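Local structure of CELL WALL surface anchor family protein (Streptococcus pneumoniae, 2Y1V) at residues Gly224-Thr229 against Val270-Ser275; Ile163-Lys168 against Tyr194-Lys199; Ser212-Glu217 against Val245-Asp250. The protein forms, as the major pilin RrgB, the repeating subunit that polymerises into the pilus fibre on the pneumococcal cell surface. All coordinates share one frame; numbering follows the deposited sequence.

Contact 1: Gly224-Thr229 against Val270-Ser275; sequences GTVKVT and VKITYS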
loop_
_atom_site.group_PDB
_atom_site.type_symbol
_atom_site.label_atom_id
_atom_site.label_comp_id
_atom_site.label_asym_id
_atom_site.label_seq_id
_atom_site.Cartn_x
_atom_site.Cartn_y
_atom_site.Cartn_z
ATOM N N GLY A 224 10.906 10.437 7.746
ATOM C CA GLY A 224 11.417 10.627 9.094
ATOM C C GLY A 224 10.344 10.612 10.153
ATOM O O GLY A 224 10.615 10.909 11.321
ATOM N N THR A 225 9.122 10.266 9.755
ATOM C CA THR A 225 8.020 10.233 10.695
ATOM C C THR A 225 7.658 8.828 11.116
ATOM O O THR A 225 6.724 8.645 11.893
ATOM C CB THR A 225 6.772 10.909 10.132
ATOM O OG1 THR A 225 6.244 10.133 9.046
ATOM C CG2 THR A 225 7.099 12.327 9.656
ATOM N N VAL A 226 8.392 7.834 10.623
ATOM C CA VAL A 226 8.054 6.433 10.905
ATOM C C VAL A 226 8.528 5.979 12.279
ATOM O O VAL A 226 9.701 6.107 12.601
ATOM C CB VAL A 226 8.621 5.455 9.824
ATOM C CG1 VAL A 226 8.098 4.065 10.056
ATOM C CG2 VAL A 226 8.234 5.916 8.442
ATOM N N LYS A 227 7.611 5.440 13.076
ATOM C CA LYS A 227 7.931 4.902 14.385
ATOM C C LYS A 227 7.293 3.527 14.551
ATOM O O LYS A 227 6.141 3.330 14.171
ATOM C CB LYS A 227 7.419 5.843 15.474
ATOM C CG LYS A 227 7.831 5.440 16.868
ATOM C CD LYS A 227 7.003 6.173 17.926
ATOM C CE LYS A 227 7.718 6.202 19.276
ATOM N NZ LYS A 227 6.861 6.820 20.332
ATOM N N VAL A 228 8.030 2.582 15.132
ATOM C CA VAL A 228 7.569 1.205 15.235
ATOM C C VAL A 228 7.702 0.736 16.662
ATOM O O VAL A 228 8.777 0.839 17.228
ATOM C CB VAL A 228 8.466 0.260 14.418
ATOM C CG1 VAL A 228 7.773 -1.071 14.185
ATOM C CG2 VAL A 228 8.878 0.898 13.121
ATOM N N THR A 229 6.632 0.189 17.230
ATOM C CA THR A 229 6.696 -0.388 18.568
ATOM C C THR A 229 6.208 -1.829 18.564
ATOM O O THR A 229 5.442 -2.238 17.671
ATOM C CB THR A 229 5.861 0.412 19.628
ATOM O OG1 THR A 229 4.462 0.314 19.331
ATOM C CG2 THR A 229 6.275 1.880 19.664
ATOM N N VAL A 270 2.357 -5.310 16.895
ATOM C CA VAL A 270 3.264 -4.381 16.261
ATOM C C VAL A 270 2.533 -3.139 15.776
ATOM O O VAL A 270 1.538 -3.238 15.069
ATOM C CB VAL A 270 3.987 -5.025 15.085
ATOM C CG1 VAL A 270 5.038 -4.087 14.571
ATOM C CG2 VAL A 270 4.592 -6.357 15.510
ATOM N N LYS A 271 3.020 -1.963 16.164
ATOM C CA LYS A 271 2.415 -0.729 15.672
ATOM C C LYS A 271 3.382 0.158 14.902
ATOM O O LYS A 271 4.468 0.474 15.387
ATOM C CB LYS A 271 1.772 0.046 16.816
ATOM C CG LYS A 271 0.972 1.248 16.360
ATOM C CD LYS A 271 0.144 1.813 17.498
ATOM C CE LYS A 271 -0.487 3.140 17.122
ATOM N NZ LYS A 271 -0.747 3.917 18.371
ATOM N N ILE A 272 2.977 0.566 13.702
ATOM C CA ILE A 272 3.771 1.468 12.871
ATOM C C ILE A 272 2.904 2.683 12.544
ATOM O O ILE A 272 1.798 2.566 12.013
ATOM C CB ILE A 272 4.258 0.755 11.570
ATOM C CG1 ILE A 272 5.027 -0.525 11.914
ATOM C CG2 ILE A 272 5.142 1.665 10.726
ATOM C CD1 ILE A 272 4.916 -1.586 10.906
ATOM N N THR A 273 3.407 3.859 12.878
ATOM C CA THR A 273 2.681 5.081 12.671
ATOM C C THR A 273 3.551 5.941 11.809
ATOM O O THR A 273 4.763 5.764 11.795
ATOM C CB THR A 273 2.424 5.845 14.007
ATOM O OG1 THR A 273 3.675 6.228 14.607
ATOM C CG2 THR A 273 1.623 4.998 14.979
ATOM N N TYR A 274 2.926 6.873 11.096
ATOM C CA TYR A 274 3.618 7.766 10.180
ATOM C C TYR A 274 2.612 8.684 9.512
ATOM O O TYR A 274 1.406 8.503 9.657
ATOM C CB TYR A 274 4.388 6.964 9.128
ATOM C CG TYR A 274 3.544 6.008 8.334
ATOM C CD1 TYR A 274 3.293 4.734 8.803
ATOM C CD2 TYR A 274 3.002 6.372 7.107
ATOM C CE1 TYR A 274 2.520 3.852 8.086
ATOM C CE2 TYR A 274 2.218 5.494 6.385
ATOM C CZ TYR A 274 1.989 4.233 6.873
ATOM O OH TYR A 274 1.215 3.323 6.159
ATOM N N SER A 275 3.097 9.673 8.773
ATOM C CA SER A 275 2.182 10.608 8.132
ATOM C C SER A 275 2.571 10.960 6.706
ATOM O O SER A 275 3.665 10.652 6.238
ATOM C CB SER A 275 2.076 11.893 8.947
ATOM O OG SER A 275 3.216 12.698 8.710
#
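Lys227 and Thr273 exchange two backbone hydrogen bonds, Lys227 N to Thr273 O and Thr273 N to Lys227 O, each 3.1 Å long. Thr229 and Lys271 repeat the exchange with shorter bonds, 2.9 Å for both Thr229 N to Lys271 O and Lys271 N to Thr229 O. With 166° between the directions of the short strands 227-229 and 270-275, this is regular antiparallel pairing. At the non-hydrogen-bonded pair, the CA-H groups of Val228 and Ile272 point at carbonyls that already accept N-H bonds, as in the 3.2 Å contact of Val228 CA with Lys271 O.

A side chain supplies the fifth bond. Ser275 N points almost straight at Thr225 OG1 (3.2 Å, 163° at the hydrogen), so a hydroxyl joins the two segments beyond the regular pairs. The same OG1 is also hydrogen-bonded to Asn222 O, which pins its rotation.

The apolar contacts fall on one face. Val228 CG1, anti to the backbone N (chi1 -163°), runs alongside Ile272 and meets its CG1 at 3.6 Å. Val226 spreads its branches over two neighbours: CG1 lies 3.9 Å from Ile272 CG2, and CG2 lies 4.0 Å from Tyr274 CB. On the other face Thr229 OG1 rests beside Lys271 CB, while the extended chains of Lys227 and Lys271 lead away.

Strand 268-278 lies between strands 219-230 and 191-200 in one sheet of this Ig-like sandwich. Val226 and Val228 pack on Leu251 of strand 248-253 in the facing sheet, and Tyr274 reaches across to Phe249, edge to face, and to Asp213 through its hydroxyl.

Contact 2: Ile163-Lys168 against Tyr194-Lys199; sequences IDKDFK and YEIVTK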
loop_
_atom_site.group_PDB
_atom_site.type_symbol
_atom_site.label_atom_id
_atom_site.label_comp_id
_atom_site.label_asym_id
_atom_site.label_seq_id
_atom_site.Cartn_x
_atom_site.Cartn_y
_atom_site.Cartn_z
ATOM N N ILE A 163 -3.945 -7.913 10.661
ATOM C CA ILE A 163 -3.525 -6.549 10.409
ATOM C C ILE A 163 -4.704 -5.674 10.010
ATOM O O ILE A 163 -5.757 -6.165 9.571
ATOM C CB ILE A 163 -2.505 -6.506 9.248
ATOM C CG1 ILE A 163 -1.737 -5.180 9.226
ATOM C CG2 ILE A 163 -3.197 -6.790 7.908
ATOM C CD1 ILE A 163 -0.520 -5.210 8.297
ATOM N N ASP A 164 -4.507 -4.370 10.147
ATOM C CA ASP A 164 -5.409 -3.382 9.587
ATOM C C ASP A 164 -4.600 -2.096 9.495
ATOM O O ASP A 164 -3.740 -1.856 10.323
ATOM C CB ASP A 164 -6.639 -3.197 10.489
ATOM C CG ASP A 164 -7.600 -2.128 9.975
ATOM O OD1 ASP A 164 -7.673 -1.941 8.742
ATOM O OD2 ASP A 164 -8.293 -1.493 10.809
ATOM N N LYS A 165 -4.858 -1.299 8.465
ATOM C CA LYS A 165 -4.347 0.067 8.374
ATOM C C LYS A 165 -5.521 1.051 8.379
ATOM O O LYS A 165 -6.549 0.781 7.779
ATOM C CB LYS A 165 -3.545 0.262 7.093
ATOM C CG LYS A 165 -3.047 1.690 6.903
ATOM C CD LYS A 165 -2.376 1.875 5.553
ATOM C CE LYS A 165 -2.040 3.344 5.300
ATOM N NZ LYS A 165 -1.616 3.543 3.888
ATOM N N ASP A 166 -5.363 2.185 9.049
ATOM C CA ASP A 166 -6.414 3.198 9.071
ATOM C C ASP A 166 -5.800 4.501 9.565
ATOM O O ASP A 166 -4.616 4.549 9.879
ATOM C CB ASP A 166 -7.549 2.758 9.989
ATOM C CG ASP A 166 -8.928 3.233 9.518
ATOM O OD1 ASP A 166 -9.063 4.323 8.932
ATOM O OD2 ASP A 166 -9.902 2.499 9.758
ATOM N N PHE A 167 -6.586 5.564 9.616
ATOM C CA PHE A 167 -6.082 6.805 10.176
ATOM C C PHE A 167 -5.706 6.622 11.649
ATOM O O PHE A 167 -6.286 5.795 12.356
ATOM C CB PHE A 167 -7.109 7.935 10.024
ATOM C CG PHE A 167 -7.441 8.267 8.591
ATOM C CD1 PHE A 167 -6.449 8.672 7.710
ATOM C CD2 PHE A 167 -8.744 8.165 8.126
ATOM C CE1 PHE A 167 -6.753 8.982 6.400
ATOM C CE2 PHE A 167 -9.051 8.469 6.820
ATOM C CZ PHE A 167 -8.049 8.882 5.954
ATOM N N LYS A 168 -4.719 7.399 12.092
ATOM C CA LYS A 168 -4.320 7.453 13.490
ATOM C C LYS A 168 -5.525 7.289 14.418
ATOM O O LYS A 168 -6.495 8.028 14.316
ATOM C CB LYS A 168 -3.645 8.795 13.769
ATOM C CG LYS A 168 -3.152 8.967 15.211
ATOM C CD LYS A 168 -2.498 10.330 15.405
ATOM C CE LYS A 168 -2.333 10.653 16.884
ATOM N NZ LYS A 168 -3.661 10.633 17.554
ATOM N N TYR A 194 -1.376 8.090 9.721
ATOM C CA TYR A 194 -1.828 6.729 9.528
ATOM C C TYR A 194 -1.311 5.818 10.631
ATOM O O TYR A 194 -0.325 6.112 11.302
ATOM C CB TYR A 194 -1.332 6.186 8.179
ATOM C CG TYR A 194 -1.827 6.891 6.930
ATOM C CD1 TYR A 194 -3.117 6.685 6.448
ATOM C CD2 TYR A 194 -0.988 7.723 6.215
ATOM C CE1 TYR A 194 -3.559 7.310 5.294
ATOM C CE2 TYR A 194 -1.409 8.349 5.065
ATOM C CZ TYR A 194 -2.689 8.138 4.606
ATOM O OH TYR A 194 -3.088 8.780 3.469
ATOM N N GLU A 195 -1.950 4.670 10.745
ATOM C CA GLU A 195 -1.674 3.716 11.790
ATOM C C GLU A 195 -1.733 2.313 11.184
ATOM O O GLU A 195 -2.726 1.953 10.502
ATOM C CB GLU A 195 -2.784 3.855 12.808
ATOM C CG GLU A 195 -2.669 3.062 14.061
ATOM C CD GLU A 195 -3.706 3.525 15.088
ATOM O OE1 GLU A 195 -4.915 3.440 14.808
ATOM O OE2 GLU A 195 -3.312 3.996 16.167
ATOM N N ILE A 196 -0.681 1.531 11.417
ATOM C CA ILE A 196 -0.706 0.107 11.054
ATOM C C ILE A 196 -0.577 -0.773 12.289
ATOM O O ILE A 196 0.420 -0.701 12.992
ATOM C CB ILE A 196 0.430 -0.280 10.094
ATOM C CG1 ILE A 196 0.502 0.667 8.906
ATOM C CG2 ILE A 196 0.244 -1.672 9.637
ATOM C CD1 ILE A 196 1.728 0.419 8.020
ATOM N N VAL A 197 -1.574 -1.614 12.538
ATOM C CA VAL A 197 -1.540 -2.480 13.702
ATOM C C VAL A 197 -1.568 -3.928 13.293
ATOM O O VAL A 197 -2.570 -4.409 12.753
ATOM C CB VAL A 197 -2.711 -2.212 14.659
ATOM C CG1 VAL A 197 -2.626 -3.124 15.862
ATOM C CG2 VAL A 197 -2.721 -0.765 15.103
ATOM N N THR A 198 -0.465 -4.617 13.560
ATOM C CA THR A 198 -0.346 -6.028 13.256
ATOM C C THR A 198 -0.273 -6.886 14.517
ATOM O O THR A 198 0.497 -6.603 15.423
ATOM C CB THR A 198 0.929 -6.296 12.469
ATOM O OG1 THR A 198 1.089 -5.298 11.454
ATOM C CG2 THR A 198 0.874 -7.672 11.860
ATOM N N LYS A 199 -1.067 -7.944 14.552
ATOM C CA LYS A 199 -1.020 -8.915 15.630
ATOM C C LYS A 199 -0.252 -10.117 15.152
ATOM O O LYS A 199 -0.526 -10.657 14.085
ATOM C CB LYS A 199 -2.434 -9.368 16.006
ATOM C CG LYS A 199 -3.372 -8.263 16.474
ATOM C CD LYS A 199 -2.890 -7.639 17.757
ATOM C CE LYS A 199 -3.918 -6.697 18.324
ATOM N NZ LYS A 199 -3.364 -5.987 19.513
#
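Lys165 passes at a slant across Tyr194, its CE 3.7 Å from Tyr194 CD1, on the tightly packed side of this antiparallel strand pair. CG of Lys165 is anti to the backbone N (chi1 177°) and the chain stays extended beyond it, which carries NZ over one face of the Tyr194 ring, 4.4 Å from its centroid and only 14° off the normal. Phe167 comes alongside the same ring: the planes are near parallel (21°) but slid apart, so overlap is slight and the closest atoms are Phe167 CE1 and Tyr194 CE1 at 3.8 Å. Further along this face Ile163 CD1 touches both Ile196 CG2 (3.9 Å) and Thr198 OG1 (3.5 Å), whose hydroxyl is bonded to Trp211 NE1.

The other face is looser. No side-chain atom of Asp164, Asp166 or Val197 comes within 4.4 Å of the opposite segment; the two carboxylates turn instead to Lys180 and Arg177 in salt bridges. Glu195 is the exception, its CB 3.5 Å from Asp166 O and its OE1 held by Ala171 N. At the solvent end Lys168 leads away, exposed.

NZ of Lys165 is covalently joined to CG of Asn290 and hydrogen-bonded to Asp213 OD2. It is therefore an amide nitrogen, which carries no full positive charge, so NZ over the ring is probably not a true cation-pi contact. The chemistry is that of an intramolecular isopeptide bond, which ties strand 149-167 to strand 288-297 and probably stiffens the pilin against pulling.

Contact 3: Ser212-Glu217 against Val245-Asp250; sequences SDRMTE and VATGFD. With NI (nickel (II) ion), chain F.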
loop_
_atom_site.group_PDB
_atom_site.type_symbol
_atom_site.label_atom_id
_atom_site.label_comp_id
_atom_site.label_asym_id
_atom_site.label_seq_id
_atom_site.Cartn_x
_atom_site.Cartn_y
_atom_site.Cartn_z
ATOM N N SER A 212 5.279 -2.816 3.786
ATOM C CA SER A 212 5.581 -2.053 2.593
ATOM C C SER A 212 4.374 -1.174 2.287
ATOM O O SER A 212 3.241 -1.678 2.250
ATOM C CB SER A 212 5.797 -3.049 1.452
ATOM O OG SER A 212 6.595 -2.507 0.439
ATOM N N ASP A 213 4.601 0.126 2.097
ATOM C CA ASP A 213 3.521 1.068 1.750
ATOM C C ASP A 213 3.833 1.911 0.514
ATOM O O ASP A 213 4.963 2.385 0.339
ATOM C CB ASP A 213 3.157 1.996 2.918
ATOM C CG ASP A 213 1.811 2.730 2.691
ATOM O OD1 ASP A 213 1.252 2.637 1.568
ATOM O OD2 ASP A 213 1.299 3.387 3.626
ATOM N N ARG A 214 2.838 2.089 -0.348
ATOM C CA ARG A 214 3.017 2.916 -1.536
ATOM C C ARG A 214 1.798 3.775 -1.764
ATOM O O ARG A 214 0.657 3.304 -1.672
ATOM C CB ARG A 214 3.327 2.106 -2.803
ATOM C CG ARG A 214 4.738 1.496 -2.906
ATOM C CD ARG A 214 5.853 2.563 -2.910
ATOM N NE ARG A 214 7.177 1.975 -3.136
ATOM C CZ ARG A 214 7.875 1.324 -2.208
ATOM N NH1 ARG A 214 7.383 1.188 -0.973
ATOM N NH2 ARG A 214 9.063 0.799 -2.509
HETATM N N MSE A 215 2.051 5.026 -2.124
HETATM C CA MSE A 215 1.037 6.035 -2.094
HETATM C C MSE A 215 0.823 6.610 -3.480
HETATM O O MSE A 215 1.777 6.715 -4.267
HETATM C CB MSE A 215 1.529 7.135 -1.180
HETATM C CG MSE A 215 0.678 7.376 0.006
HETATM SE SE MSE A 215 1.794 8.303 1.289
HETATM C CE MSE A 215 2.192 6.837 2.530
ATOM N N THR A 216 -0.431 6.964 -3.775
ATOM C CA THR A 216 -0.755 7.692 -4.988
ATOM C C THR A 216 -0.116 9.090 -4.877
ATOM O O THR A 216 0.138 9.586 -3.761
ATOM C CB THR A 216 -2.294 7.769 -5.253
ATOM O OG1 THR A 216 -2.929 8.532 -4.227
ATOM C CG2 THR A 216 -2.930 6.377 -5.304
ATOM N N GLU A 217 0.133 9.700 -6.042
ATOM C CA GLU A 217 0.959 10.911 -6.211
ATOM C C GLU A 217 0.561 12.101 -5.345
ATOM O O GLU A 217 1.421 12.855 -4.897
ATOM C CB GLU A 217 0.955 11.350 -7.691
ATOM C CG GLU A 217 -0.323 12.113 -8.106
ATOM C CD GLU A 217 -0.593 12.140 -9.619
ATOM O OE1 GLU A 217 0.367 12.026 -10.413
ATOM O OE2 GLU A 217 -1.778 12.298 -10.009
ATOM N N VAL A 245 11.238 6.083 0.174
ATOM C CA VAL A 245 11.201 6.465 -1.233
ATOM C C VAL A 245 10.147 7.541 -1.409
ATOM O O VAL A 245 9.414 7.845 -0.476
ATOM C CB VAL A 245 11.004 5.241 -2.177
ATOM C CG1 VAL A 245 12.096 4.212 -1.916
ATOM C CG2 VAL A 245 9.644 4.606 -1.981
ATOM N N ALA A 246 10.094 8.168 -2.573
ATOM C CA ALA A 246 9.251 9.353 -2.689
ATOM C C ALA A 246 7.785 8.982 -2.513
ATOM O O ALA A 246 6.998 9.760 -1.993
ATOM C CB ALA A 246 9.484 10.052 -4.016
ATOM N N THR A 247 7.431 7.777 -2.931
ATOM C CA THR A 247 6.050 7.307 -2.855
ATOM C C THR A 247 5.748 6.426 -1.636
ATOM O O THR A 247 4.710 5.760 -1.601
ATOM C CB THR A 247 5.702 6.483 -4.097
ATOM O OG1 THR A 247 6.707 5.483 -4.268
ATOM C CG2 THR A 247 5.647 7.373 -5.355
ATOM N N GLY A 248 6.647 6.391 -0.655
ATOM C CA GLY A 248 6.408 5.567 0.541
ATOM C C GLY A 248 7.609 4.798 1.048
ATOM O O GLY A 248 8.746 5.176 0.779
ATOM N N PHE A 249 7.378 3.706 1.775
ATOM C CA PHE A 249 8.510 2.998 2.398
ATOM C C PHE A 249 8.473 1.460 2.437
ATOM O O PHE A 249 7.434 0.825 2.222
ATOM C CB PHE A 249 8.726 3.522 3.827
ATOM C CG PHE A 249 7.590 3.223 4.762
ATOM C CD1 PHE A 249 6.449 4.029 4.774
ATOM C CD2 PHE A 249 7.655 2.146 5.628
ATOM C CE1 PHE A 249 5.390 3.770 5.642
ATOM C CE2 PHE A 249 6.605 1.879 6.504
ATOM C CZ PHE A 249 5.464 2.700 6.505
ATOM N N ASP A 250 9.626 0.869 2.731
ATOM C CA ASP A 250 9.673 -0.550 3.046
ATOM C C ASP A 250 10.288 -0.711 4.435
ATOM O O ASP A 250 11.325 -0.125 4.729
ATOM C CB ASP A 250 10.399 -1.346 1.954
ATOM C CG ASP A 250 9.657 -1.303 0.607
ATOM O OD1 ASP A 250 9.329 -0.182 0.141
ATOM O OD2 ASP A 250 9.380 -2.378 0.020
HETATM NI NI NI F . -3.614 12.393 -9.672
HETATM O O HOH W 1 -3.225 10.497 -7.987
HETATM O O HOH W 2 -2.983 13.285 -7.445
#
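Arg214 and Asp250 join two strands of an Ig-like beta sandwich by a salt bridge, where strand 208-214 runs antiparallel to the second arm of a beta hairpin whose type I turn spans Val245 to Gly248. Both terminal nitrogens grip a single oxygen: Arg214 NH1 lies 2.6 Å and Arg214 NH2 2.8 Å from Asp250 OD1, reaching it from opposite faces of the carboxylate. The guanidinium and carboxylate planes stand 73° apart. A bend at chi2 (-62°) folds the arginine back over its own strand, where NH1 also donates to Asp213 O at 3.0 Å, from well above the carbonyl plane. NH1 thus has two firm acceptors, with a further weak bond to Phe249 O. The other carboxylate oxygen, Asp250 OD2, receives a weak bond from Ser212 OG at 2.8 Å.

Apolar cover comes from the hairpin: Val245 CG2 sits over the centre of one guanidinium face, 3.7 Å from Arg214 CZ.

Backbone bonds tie the strands less evenly. Asp213 N to Phe249 O is straight and 2.9 Å long, whereas the return bond from Phe249 N is weak. Next along the chain, the N of Met215, a selenomethionine, reaches Thr247 O in the turn at 2.8 Å.

Beyond the pairing, Glu217 turns to a metal: its OE1 forms a salt bridge with Lys310, and its OE2 binds a nickel ion at 1.9 Å, which two waters also bind.

How the contacts relate
Contacts 1 and 2 are neighbours in one sheet, their centres about 10 Å apart: strands 219-230, 268-278, 191-200 and 149-167 follow one another across it. Contact 3 belongs to the facing sheet, its centre about 14 Å from that of contact 1 and about 16 Å from that of contact 2. Along the chain contact 2 closes first, whereas contacts 1 and 3 interlock, their segments alternating. The three meet in the interior at Asp213 of contact 3, whose OD2 lies 2.5 Å from Tyr274 OH of contact 1 and 2.9 Å from Lys165 NZ of contact 2. The isopeptide nitrogen therefore lies between the two facing sheets, consistent with a rigid domain in a fibre-forming subunit.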